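Side-chain contacts in beta-galactosidase (Bacillus circulans subsp. alkalophilus, PDB 3TTY), which hydrolyses terminal beta-galactosyl residues of beta-galactosides, as a trimeric glycoside hydrolase built on a TIM barrel: residues A[156-159]-A[160-164]; A[164-167]-A[168-172]; A[192-195]-A[196-199]; A[217-220]-A[221-225]; A[118-121]-A[122-126]. All blocks are in the same frame, centred on the assembly; numbering follows the deposited sequence.

How the interactions relate
Along the chain interaction 5 comes first, at the start of helix 119-135, followed by interactions 1 and 2 in successive turns of helix 158-172, interaction 3 in the loop after helix 175-181, and interaction 4 on helix 215-243. Interactions 1 to 4 form one cluster, their centres about 11 to 14 Å apart, within the long excursion between barrel strands 142-146 and 249-253. Phe164, shared by interactions 1 and 2, packs on Tyr221 and Phe224 of interaction 4. Interaction 5 stands about 16 Å from interaction 1, centre to centre, beyond the zinc ion. Because Cys115 lies just before interaction 5, the metal ties this excursion to the preceding part of the barrel.

Interaction 1 of 5, residues A[156-159]-A[160-164]; sequences YCDN and CEKQF. With ZN (zinc ion), chain G.
Cys157 SG does two things at once: it binds the zinc ion and, as the N-cap of helix 158-172, it accepts the amide hydrogen of Cys160, with Cys160 N 3.5 Å from Cys157 SG. Its torsion, chi1 80°, places the sulfur between the backbone N and the carbonyl carbon of its own residue, where it faces the amide of Cys160. Cys160 comes in from the first turn, its SG 2.3 Å from the zinc, while Cys157 SG is 2.5 Å from it. The N-H bond and the positive end of the helix would probably help to stabilise the thiolate of Cys157. Behind the metal the helix is already regular, Glu161 N lying 2.9 Å from Cys157 O. On the outer side a water joins Asn159 OD1, to which it donates over 2.7 Å, and weakly Lys162 NZ. Lys162 also slants across Asp158, but its NZ stays 4.5 Å from Asp158 OD2, too far for a salt bridge. Glu161 points elsewhere, its OE1 accepting from Ala199 N and pairing with Lys107 of the second subunit. Soft thiolates suit zinc, and with Cys115 and Cys155 the two cysteines complete a four-cysteine site containing a CxxC pair.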
# COMPACT_ATOMS: atom_id res chain seq x y z
N TYR A 156 5.04 11.90 -19.12
CA TYR A 156 3.89 12.79 -19.07
C TYR A 156 4.33 14.24 -19.07
O TYR A 156 3.61 15.10 -18.58
CB TYR A 156 3.05 12.50 -17.82
CG TYR A 156 2.59 11.06 -17.75
CD1 TYR A 156 1.39 10.66 -18.34
CD2 TYR A 156 3.36 10.09 -17.10
CE1 TYR A 156 0.96 9.35 -18.28
CE2 TYR A 156 2.93 8.77 -17.03
CZ TYR A 156 1.74 8.41 -17.62
OH TYR A 156 1.32 7.11 -17.57
N CYS A 157 5.51 14.52 -19.64
CA CYS A 157 6.05 15.88 -19.65
C CYS A 157 5.32 16.79 -20.65
O CYS A 157 4.46 16.35 -21.41
CB CYS A 157 7.57 15.88 -19.94
SG CYS A 157 8.01 15.69 -21.72
N ASP A 158 5.67 18.06 -20.65
CA ASP A 158 5.10 19.01 -21.60
C ASP A 158 5.25 18.65 -23.07
O ASP A 158 4.33 18.84 -23.87
CB ASP A 158 5.69 20.39 -21.36
CG ASP A 158 4.66 21.36 -20.94
OD1 ASP A 158 4.34 21.37 -19.72
OD2 ASP A 158 4.15 22.09 -21.83
N ASN A 159 6.43 18.16 -23.45
CA ASN A 159 6.68 17.78 -24.83
C ASN A 159 5.83 16.59 -25.27
O ASN A 159 5.31 16.58 -26.40
CB ASN A 159 8.17 17.55 -25.06
CG ASN A 159 8.96 18.86 -25.02
OD1 ASN A 159 8.41 19.93 -25.29
ND2 ASN A 159 10.23 18.78 -24.65
N CYS A 160 5.68 15.61 -24.39
CA CYS A 160 4.82 14.48 -24.70
C CYS A 160 3.39 14.97 -24.80
O CYS A 160 2.65 14.55 -25.67
CB CYS A 160 4.95 13.37 -23.66
SG CYS A 160 6.45 12.38 -23.88
N GLU A 161 3.01 15.89 -23.91
CA GLU A 161 1.64 16.37 -23.89
C GLU A 161 1.32 17.10 -25.20
O GLU A 161 0.30 16.80 -25.84
CB GLU A 161 1.41 17.29 -22.68
CG GLU A 161 -0.05 17.51 -22.35
CD GLU A 161 -0.24 17.98 -20.92
OE1 GLU A 161 -0.86 17.23 -20.13
OE2 GLU A 161 0.24 19.09 -20.59
N LYS A 162 2.19 18.01 -25.60
CA LYS A 162 2.01 18.71 -26.87
C LYS A 162 2.01 17.75 -28.06
O LYS A 162 1.23 17.90 -29.00
CB LYS A 162 3.10 19.75 -27.10
CG LYS A 162 3.13 20.88 -26.09
CD LYS A 162 4.29 21.77 -26.46
CE LYS A 162 4.63 22.78 -25.39
NZ LYS A 162 5.96 23.37 -25.74
N GLN A 163 2.89 16.77 -28.01
CA GLN A 163 3.00 15.85 -29.13
C GLN A 163 1.80 14.90 -29.14
O GLN A 163 1.34 14.49 -30.19
CB GLN A 163 4.36 15.14 -29.11
CG GLN A 163 4.64 14.29 -30.33
CD GLN A 163 4.53 15.06 -31.66
OE1 GLN A 163 4.80 16.28 -31.74
NE2 GLN A 163 4.13 14.35 -32.71
N PHE A 164 1.28 14.57 -27.95
CA PHE A 164 0.02 13.84 -27.85
C PHE A 164 -1.08 14.50 -28.70
O PHE A 164 -1.85 13.82 -29.39
CB PHE A 164 -0.43 13.77 -26.39
CG PHE A 164 -1.64 12.88 -26.15
CD1 PHE A 164 -1.78 11.67 -26.83
CD2 PHE A 164 -2.61 13.25 -25.23
CE1 PHE A 164 -2.89 10.85 -26.59
CE2 PHE A 164 -3.71 12.43 -24.99
CZ PHE A 164 -3.85 11.23 -25.67
ZN ZN G . 8.03 13.29 -22.47
O HOH W 1 8.38 21.70 -27.30

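Interaction 2 of 5, residues A[164-167]-A[168-172]; sequences FRVW and LKERY
In the last turns of helix 158-172, Phe164 and Leu168 pack against each other one turn apart as an i, i+4 pair. Leu168 CD1 sits over the middle of the aromatic face, 3.6 Å from the Phe164 ring centroid and only 8° off the ring normal, a clear CH-pi contact. With CG beside its own backbone N (chi1 -66°), Leu168 splits its two methyls: CD1 goes to Phe164, while CD2 lies 3.7 Å from Trp167 CZ3. A branched aliphatic residue suits this place because each branch can serve a different ring. The backbone follows the alpha-helical pattern, Leu168 N donating to Phe164 O over 3.0 Å and more weakly to Arg165 O. The helix belongs to the long insertion between two strands of the TIM barrel, and packs there against helix 215-243, where the Phe164 ring meets Tyr221 edge-to-face. A serine in place of Phe164 would probably leave Leu168 CD1 without its aromatic face and open a gap in front of Tyr221. Farther along, Trp167 and Arg171 run side by side, with Arg171 CD 3.5 Å from Trp167 CH2. The indole and guanidinium planes are only 9° apart. Arg171 NE bonds weakly to Tyr172 OH, 3.3 Å away, and that hydroxyl is hydrogen-bonded to Asp220 OD1. The indole is held from its other end, Trp167 NE1 being hydrogen-bonded to Asp227 OD2.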
# COMPACT_ATOMS: atom_id res chain seq x y z
N PHE A 164 1.28 14.57 -27.95
CA PHE A 164 0.02 13.84 -27.85
C PHE A 164 -1.08 14.50 -28.70
O PHE A 164 -1.85 13.82 -29.39
CB PHE A 164 -0.43 13.77 -26.39
CG PHE A 164 -1.64 12.88 -26.15
CD1 PHE A 164 -1.78 11.67 -26.83
CD2 PHE A 164 -2.61 13.25 -25.23
CE1 PHE A 164 -2.89 10.85 -26.59
CE2 PHE A 164 -3.71 12.43 -24.99
CZ PHE A 164 -3.85 11.23 -25.67
N ARG A 165 -1.15 15.82 -28.64
CA ARG A 165 -2.19 16.56 -29.36
C ARG A 165 -1.99 16.44 -30.86
O ARG A 165 -2.97 16.31 -31.60
CB ARG A 165 -2.23 18.03 -28.92
CG ARG A 165 -2.49 18.18 -27.44
CD ARG A 165 -2.42 19.62 -26.97
NE ARG A 165 -2.66 19.71 -25.53
CZ ARG A 165 -1.84 20.29 -24.67
NH1 ARG A 165 -0.71 20.84 -25.10
NH2 ARG A 165 -2.14 20.34 -23.37
N VAL A 166 -0.74 16.48 -31.30
CA VAL A 166 -0.42 16.35 -32.72
C VAL A 166 -0.84 14.97 -33.17
O VAL A 166 -1.44 14.79 -34.23
CB VAL A 166 1.10 16.57 -32.98
CG1 VAL A 166 1.45 16.28 -34.44
CG2 VAL A 166 1.52 18.00 -32.58
N TRP A 167 -0.53 13.98 -32.34
CA TRP A 167 -0.84 12.58 -32.64
C TRP A 167 -2.36 12.34 -32.73
O TRP A 167 -2.83 11.46 -33.46
CB TRP A 167 -0.21 11.69 -31.57
CG TRP A 167 -0.39 10.21 -31.74
CD1 TRP A 167 0.48 9.34 -32.33
CD2 TRP A 167 -1.49 9.43 -31.30
NE1 TRP A 167 -0.01 8.06 -32.28
CE2 TRP A 167 -1.22 8.09 -31.65
CE3 TRP A 167 -2.67 9.73 -30.62
CZ2 TRP A 167 -2.11 7.06 -31.36
CZ3 TRP A 167 -3.55 8.70 -30.34
CH2 TRP A 167 -3.27 7.38 -30.71
N LEU A 168 -3.12 13.12 -31.98
CA LEU A 168 -4.58 13.05 -32.02
C LEU A 168 -5.14 13.77 -33.25
O LEU A 168 -6.15 13.34 -33.82
CB LEU A 168 -5.16 13.65 -30.73
CG LEU A 168 -4.83 12.83 -29.48
CD1 LEU A 168 -4.94 13.66 -28.21
CD2 LEU A 168 -5.73 11.60 -29.40
N LYS A 169 -4.49 14.85 -33.67
CA LYS A 169 -4.87 15.52 -34.92
C LYS A 169 -4.65 14.58 -36.12
O LYS A 169 -5.44 14.55 -37.05
CB LYS A 169 -4.08 16.82 -35.09
CG LYS A 169 -4.31 17.82 -33.96
CD LYS A 169 -3.36 19.04 -34.03
CE LYS A 169 -3.37 19.81 -32.70
NZ LYS A 169 -2.60 21.10 -32.77
N GLU A 170 -3.57 13.80 -36.08
CA GLU A 170 -3.30 12.84 -37.13
C GLU A 170 -4.29 11.70 -37.10
O GLU A 170 -4.71 11.21 -38.14
CB GLU A 170 -1.87 12.30 -37.02
CG GLU A 170 -0.84 13.38 -36.77
CD GLU A 170 0.45 13.18 -37.53
OE1 GLU A 170 1.51 13.01 -36.86
OE2 GLU A 170 0.41 13.22 -38.79
N ARG A 171 -4.67 11.27 -35.90
CA ARG A 171 -5.53 10.10 -35.79
C ARG A 171 -6.96 10.45 -36.18
O ARG A 171 -7.58 9.75 -36.98
CB ARG A 171 -5.48 9.51 -34.37
CG ARG A 171 -6.19 8.16 -34.24
CD ARG A 171 -6.02 7.57 -32.84
NE ARG A 171 -6.81 6.35 -32.65
CZ ARG A 171 -6.37 5.12 -32.92
NH1 ARG A 171 -5.13 4.93 -33.36
NH2 ARG A 171 -7.17 4.08 -32.72
N TYR A 172 -7.48 11.54 -35.62
CA TYR A 172 -8.91 11.79 -35.72
C TYR A 172 -9.31 12.88 -36.72
O TYR A 172 -10.44 12.90 -37.18
CB TYR A 172 -9.49 12.11 -34.35
CG TYR A 172 -9.40 10.96 -33.41
CD1 TYR A 172 -10.16 9.81 -33.61
CD2 TYR A 172 -8.54 11.00 -32.31
CE1 TYR A 172 -10.07 8.73 -32.75
CE2 TYR A 172 -8.44 9.93 -31.46
CZ TYR A 172 -9.21 8.80 -31.67
OH TYR A 172 -9.11 7.75 -30.80

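Interaction 3 of 5, residues A[192-195]-A[196-199]; sequences YDWD and EIVA
Glu196 turns its carboxylate back onto the amides at the start of residues 192-195, where OE1 accepts from Tyr192 N at 2.8 Å in a nearly straight bond. The donor comes from the syn side of OE1, 30° out of the carboxylate plane. A second, weak bond reaches Glu196 OE1 from Asp193 N at 3.3 Å. CG beside the backbone N (chi1 -71°) and an extended chain beyond it carry the group this far, a reach that aspartate lacks. The backbone between is a short 3-10 turn starting at Trp194. Two i, i+3 bonds mark it: Glu196 N to Asp193 O, 3.1 Å, and Ile197 N to Trp194 O, 3.0 Å, with both donors well above the carbonyl planes. Asp193 OD2 adds a weak bond to Asp195 N, 3.2 Å away, in the manner of an Asx turn. Trp194 and Ile197 extend alongside each other from the turn, and CE3 of Trp194 is 3.9 Å from CD1 of Ile197. Farther out, both apolar side chains rest on Leu168 and Leu178. The loop also meets the second subunit, where Tyr192 OH is hydrogen-bonded to Ala48 O and Glu196 packs on Trp88 of that chain.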
# COMPACT_ATOMS: atom_id res chain seq x y z
N TYR A 192 -13.23 21.94 -27.07
CA TYR A 192 -13.43 22.94 -28.11
C TYR A 192 -12.11 23.36 -28.74
O TYR A 192 -12.09 24.09 -29.73
CB TYR A 192 -14.16 24.17 -27.58
CG TYR A 192 -15.61 23.91 -27.25
CD1 TYR A 192 -16.54 23.73 -28.27
CD2 TYR A 192 -16.06 23.85 -25.93
CE1 TYR A 192 -17.89 23.49 -27.99
CE2 TYR A 192 -17.40 23.62 -25.63
CZ TYR A 192 -18.31 23.44 -26.67
OH TYR A 192 -19.64 23.21 -26.40
N ASP A 193 -11.01 22.89 -28.17
CA ASP A 193 -9.67 23.15 -28.71
C ASP A 193 -8.71 22.03 -28.32
O ASP A 193 -8.84 21.45 -27.24
CB ASP A 193 -9.13 24.49 -28.23
CG ASP A 193 -7.79 24.83 -28.85
OD1 ASP A 193 -7.69 24.83 -30.10
OD2 ASP A 193 -6.83 25.06 -28.09
N TRP A 194 -7.75 21.72 -29.18
CA TRP A 194 -6.82 20.63 -28.90
C TRP A 194 -6.01 20.88 -27.61
O TRP A 194 -5.71 19.95 -26.86
CB TRP A 194 -5.89 20.37 -30.08
CG TRP A 194 -6.60 20.08 -31.35
CD1 TRP A 194 -6.92 20.97 -32.32
CD2 TRP A 194 -7.08 18.80 -31.81
NE1 TRP A 194 -7.57 20.34 -33.35
CE2 TRP A 194 -7.69 19.01 -33.06
CE3 TRP A 194 -7.08 17.51 -31.28
CZ2 TRP A 194 -8.27 17.98 -33.79
CZ3 TRP A 194 -7.65 16.49 -32.01
CH2 TRP A 194 -8.24 16.73 -33.25
N ASP A 195 -5.66 22.13 -27.36
CA ASP A 195 -4.85 22.45 -26.19
C ASP A 195 -5.57 22.22 -24.87
O ASP A 195 -4.95 22.32 -23.82
CB ASP A 195 -4.30 23.87 -26.26
CG ASP A 195 -3.15 24.00 -27.24
OD1 ASP A 195 -2.71 25.15 -27.50
OD2 ASP A 195 -2.69 22.95 -27.74
N GLU A 196 -6.87 21.93 -24.91
CA GLU A 196 -7.64 21.64 -23.71
C GLU A 196 -7.43 20.20 -23.23
O GLU A 196 -7.77 19.85 -22.09
CB GLU A 196 -9.11 21.89 -23.97
CG GLU A 196 -9.47 23.36 -24.10
CD GLU A 196 -10.81 23.56 -24.77
OE1 GLU A 196 -11.58 22.57 -24.89
OE2 GLU A 196 -11.10 24.71 -25.18
N ILE A 197 -6.91 19.37 -24.12
CA ILE A 197 -6.62 17.97 -23.86
C ILE A 197 -5.33 17.84 -23.06
O ILE A 197 -4.32 18.46 -23.42
CB ILE A 197 -6.45 17.22 -25.20
CG1 ILE A 197 -7.74 17.32 -26.01
CG2 ILE A 197 -6.03 15.77 -24.98
CD1 ILE A 197 -7.57 17.01 -27.49
N VAL A 198 -5.35 17.06 -21.98
CA VAL A 198 -4.12 16.86 -21.21
C VAL A 198 -3.74 15.37 -21.17
O VAL A 198 -4.57 14.50 -21.47
CB VAL A 198 -4.21 17.42 -19.80
CG1 VAL A 198 -4.35 18.96 -19.84
CG2 VAL A 198 -5.36 16.78 -19.04
N ALA A 199 -2.49 15.08 -20.84
CA ALA A 199 -2.08 13.69 -20.69
C ALA A 199 -2.79 13.12 -19.47
O ALA A 199 -2.97 13.81 -18.48
CB ALA A 199 -0.57 13.60 -20.50

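Interaction 4 of 5, residues A[217-220]-A[221-225]; sequences ISLD and YRRFQ
Arg223 presents the edge of its guanidinium to Asp220, three residues earlier on helix 215-243, and NH1 lies 2.9 Å from Asp220 OD2. The oxygen is in the guanidinium plane, but the carboxylate plane is turned 42° from it, and a single N-H makes this salt bridge within the pair. Leu219 CG lies over one face of the same guanidinium, toward its rim, 3.7 Å from Arg223 NH1. Arg222 reaches back along the helix to the carbonyl of Ser218, one turn earlier. Its chain is extended from CG to NE, and a chi4 of 78° then turns the guanidinium across the chain, bringing NH1 within 3.0 Å of Ser218 O. That carbonyl also takes Arg222 N, at 3.2 Å from Ser218 O, and the two donors approach it from opposite faces of its plane. Outside partners extend the network: Glu206 receives both Arg222 NH1 and Ser218 OG, Arg223 is held by Glu406 and Glu493 O, and Asp220 OD1 by Trp182 NE1. Arginine suits such places because its several N-H groups can serve acceptors in different directions. Arg171 also comes near Arg223, and the carboxylates of Asp220, Glu206 and Glu406 would probably offset this gathered positive charge and favour the ionised forms of the buried groups.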
# COMPACT_ATOMS: atom_id res chain seq x y z
N ILE A 217 -9.17 8.21 -23.63
CA ILE A 217 -7.97 9.03 -23.51
C ILE A 217 -6.77 8.17 -23.05
O ILE A 217 -5.70 8.21 -23.64
CB ILE A 217 -8.22 10.18 -22.53
CG1 ILE A 217 -9.41 11.02 -23.00
CG2 ILE A 217 -6.98 11.05 -22.38
CD1 ILE A 217 -9.72 12.22 -22.12
N SER A 218 -6.98 7.39 -21.99
CA SER A 218 -5.94 6.54 -21.44
C SER A 218 -5.43 5.55 -22.49
O SER A 218 -4.23 5.31 -22.61
CB SER A 218 -6.48 5.79 -20.24
OG SER A 218 -6.78 6.70 -19.19
N LEU A 219 -6.37 4.98 -23.24
CA LEU A 219 -6.03 4.01 -24.28
C LEU A 219 -5.17 4.65 -25.36
O LEU A 219 -4.12 4.12 -25.70
CB LEU A 219 -7.31 3.44 -24.89
CG LEU A 219 -7.19 2.39 -25.99
CD1 LEU A 219 -6.24 1.29 -25.58
CD2 LEU A 219 -8.58 1.82 -26.36
N ASP A 220 -5.61 5.79 -25.89
CA ASP A 220 -4.85 6.54 -26.89
C ASP A 220 -3.49 7.01 -26.41
O ASP A 220 -2.56 7.08 -27.19
CB ASP A 220 -5.64 7.75 -27.42
CG ASP A 220 -6.69 7.35 -28.43
OD1 ASP A 220 -7.54 8.20 -28.77
OD2 ASP A 220 -6.69 6.17 -28.87
N TYR A 221 -3.38 7.36 -25.13
CA TYR A 221 -2.09 7.84 -24.66
C TYR A 221 -1.06 6.69 -24.64
O TYR A 221 0.12 6.88 -24.99
CB TYR A 221 -2.22 8.51 -23.29
CG TYR A 221 -1.04 9.39 -22.98
CD1 TYR A 221 -0.92 10.66 -23.54
CD2 TYR A 221 -0.02 8.94 -22.13
CE1 TYR A 221 0.18 11.47 -23.26
CE2 TYR A 221 1.07 9.74 -21.84
CZ TYR A 221 1.16 11.00 -22.41
OH TYR A 221 2.25 11.78 -22.13
N ARG A 222 -1.52 5.50 -24.26
CA ARG A 222 -0.67 4.33 -24.29
C ARG A 222 -0.25 3.99 -25.73
O ARG A 222 0.91 3.67 -25.98
CB ARG A 222 -1.33 3.15 -23.56
CG ARG A 222 -1.30 3.30 -22.05
CD ARG A 222 -2.45 2.59 -21.34
NE ARG A 222 -2.34 2.71 -19.88
CZ ARG A 222 -2.67 3.80 -19.19
NH1 ARG A 222 -3.15 4.87 -19.81
NH2 ARG A 222 -2.53 3.82 -17.86
N ARG A 223 -1.18 4.09 -26.68
CA ARG A 223 -0.79 3.93 -28.09
C ARG A 223 0.31 4.93 -28.43
O ARG A 223 1.32 4.58 -29.03
CB ARG A 223 -1.98 4.14 -29.03
CG ARG A 223 -3.12 3.18 -28.85
CD ARG A 223 -4.30 3.54 -29.75
NE ARG A 223 -5.14 2.36 -30.01
CZ ARG A 223 -6.46 2.33 -29.90
NH1 ARG A 223 -7.14 3.42 -29.55
NH2 ARG A 223 -7.12 1.20 -30.15
N PHE A 224 0.10 6.18 -28.03
CA PHE A 224 0.97 7.29 -28.36
C PHE A 224 2.38 7.12 -27.79
O PHE A 224 3.39 7.26 -28.49
CB PHE A 224 0.32 8.59 -27.86
CG PHE A 224 1.26 9.76 -27.78
CD1 PHE A 224 1.86 10.27 -28.92
CD2 PHE A 224 1.54 10.35 -26.56
CE1 PHE A 224 2.73 11.35 -28.85
CE2 PHE A 224 2.42 11.42 -26.47
CZ PHE A 224 3.02 11.92 -27.62
N GLN A 225 2.44 6.81 -26.49
CA GLN A 225 3.72 6.54 -25.82
C GLN A 225 4.46 5.39 -26.49
O GLN A 225 5.66 5.47 -26.76
CB GLN A 225 3.47 6.25 -24.34
CG GLN A 225 3.20 7.52 -23.51
CD GLN A 225 4.40 8.43 -23.48
OE1 GLN A 225 5.43 8.11 -22.88
NE2 GLN A 225 4.30 9.58 -24.14

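Interaction 5 of 5, residues A[118-121]-A[122-126]; sequences SPTY and RKYAK
Tyr121 lays one ring face against Ala125, one turn on, whose CB is 4.2 Å from the Tyr121 ring centroid and 13° off its normal. The methyl is displaced toward the rim of the ring, a light CH-pi contact for which the small alanine leaves room. CG of Tyr121 stands opposite its backbone N (chi1 176°), which directs the ring down the flank of the helix beside Ala125. Its hydroxyl is hydrogen-bonded to Thr82 O. Replacing Tyr121 by a leucine would probably leave Thr82 O without this mate and Ala125 CB without a flat surface to rest on. Arg122 contributes its backbone and the root of its side chain: Arg122 N donates to Ser118 O over 3.0 Å, and its CG lies 3.4 Å from that same oxygen. The long aliphatic part then runs away from the turn, and NE is hydrogen-bonded to Pro116 O. Thr120 meets Tyr124 at the ring edge, with CG2 3.7 Å from Tyr124 CD2 and near the ring plane. Its other branch, OG1, bonds to Asp95, as Ser118 OG also does. Pro119 fits the first turn, where no amide hydrogen is needed. Ser118 OG accepts from Tyr121 N at 3.1 Å in an almost straight bond (171°). This is the serine N-cap that opens helix 119-135, a helix lying between strands 75-79 and 142-146 in the beta-alpha-beta order of the TIM barrel.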
# COMPACT_ATOMS: atom_id res chain seq x y z
N SER A 118 11.86 13.94 -26.74
CA SER A 118 12.87 14.94 -26.40
C SER A 118 13.76 15.32 -27.59
O SER A 118 14.38 14.47 -28.21
CB SER A 118 13.73 14.44 -25.24
OG SER A 118 14.96 15.13 -25.17
N PRO A 119 13.83 16.63 -27.90
CA PRO A 119 14.67 17.05 -29.02
C PRO A 119 16.15 16.76 -28.74
O PRO A 119 16.91 16.41 -29.65
CB PRO A 119 14.43 18.56 -29.11
CG PRO A 119 13.18 18.82 -28.32
CD PRO A 119 13.11 17.75 -27.27
N THR A 120 16.57 16.92 -27.50
CA THR A 120 17.97 16.66 -27.17
C THR A 120 18.31 15.18 -27.32
O THR A 120 19.27 14.83 -27.99
CB THR A 120 18.32 17.14 -25.78
OG1 THR A 120 18.22 18.57 -25.76
CG2 THR A 120 19.74 16.71 -25.41
N TYR A 121 17.50 14.33 -26.72
CA TYR A 121 17.71 12.89 -26.80
C TYR A 121 17.73 12.38 -28.24
O TYR A 121 18.58 11.57 -28.62
CB TYR A 121 16.65 12.15 -25.99
CG TYR A 121 16.75 10.65 -26.11
CD1 TYR A 121 17.77 9.96 -25.48
CD2 TYR A 121 15.82 9.93 -26.84
CE1 TYR A 121 17.87 8.60 -25.58
CE2 TYR A 121 15.92 8.55 -26.95
CZ TYR A 121 16.95 7.90 -26.32
OH TYR A 121 17.05 6.53 -26.42
N ARG A 122 16.77 12.82 -29.05
CA ARG A 122 16.71 12.37 -30.43
C ARG A 122 17.91 12.87 -31.22
O ARG A 122 18.47 12.12 -32.02
CB ARG A 122 15.39 12.77 -31.09
CG ARG A 122 14.21 11.97 -30.57
CD ARG A 122 13.11 11.91 -31.61
NE ARG A 122 11.86 11.38 -31.06
CZ ARG A 122 10.80 11.07 -31.80
NH1 ARG A 122 10.86 11.23 -33.12
NH2 ARG A 122 9.70 10.59 -31.23
N LYS A 123 18.32 14.11 -30.99
CA LYS A 123 19.52 14.66 -31.63
C LYS A 123 20.78 13.84 -31.34
O LYS A 123 21.46 13.40 -32.26
CB LYS A 123 19.73 16.13 -31.23
CG LYS A 123 21.00 16.77 -31.79
CD LYS A 123 21.09 18.23 -31.41
CE LYS A 123 22.45 18.83 -31.78
NZ LYS A 123 22.58 20.27 -31.35
N TYR A 124 21.09 13.61 -30.07
CA TYR A 124 22.35 12.93 -29.76
C TYR A 124 22.30 11.41 -29.91
O TYR A 124 23.31 10.78 -30.21
CB TYR A 124 22.87 13.35 -28.39
CG TYR A 124 23.26 14.80 -28.37
CD1 TYR A 124 24.36 15.25 -29.11
CD2 TYR A 124 22.53 15.74 -27.64
CE1 TYR A 124 24.73 16.58 -29.11
CE2 TYR A 124 22.90 17.08 -27.63
CZ TYR A 124 23.99 17.50 -28.37
OH TYR A 124 24.37 18.83 -28.38
N ALA A 125 21.12 10.82 -29.72
CA ALA A 125 20.98 9.39 -29.88
C ALA A 125 21.18 9.02 -31.35
O ALA A 125 21.87 8.04 -31.65
CB ALA A 125 19.63 8.90 -29.36
N LYS A 126 20.59 9.79 -32.26
CA LYS A 126 20.82 9.60 -33.69
C LYS A 126 22.30 9.77 -34.08
O LYS A 126 22.87 8.93 -34.77
CB LYS A 126 19.97 10.57 -34.51
CG LYS A 126 20.28 10.53 -36.00
CD LYS A 126 19.18 11.17 -36.85
CE LYS A 126 19.49 11.03 -38.35
NZ LYS A 126 18.39 11.56 -39.20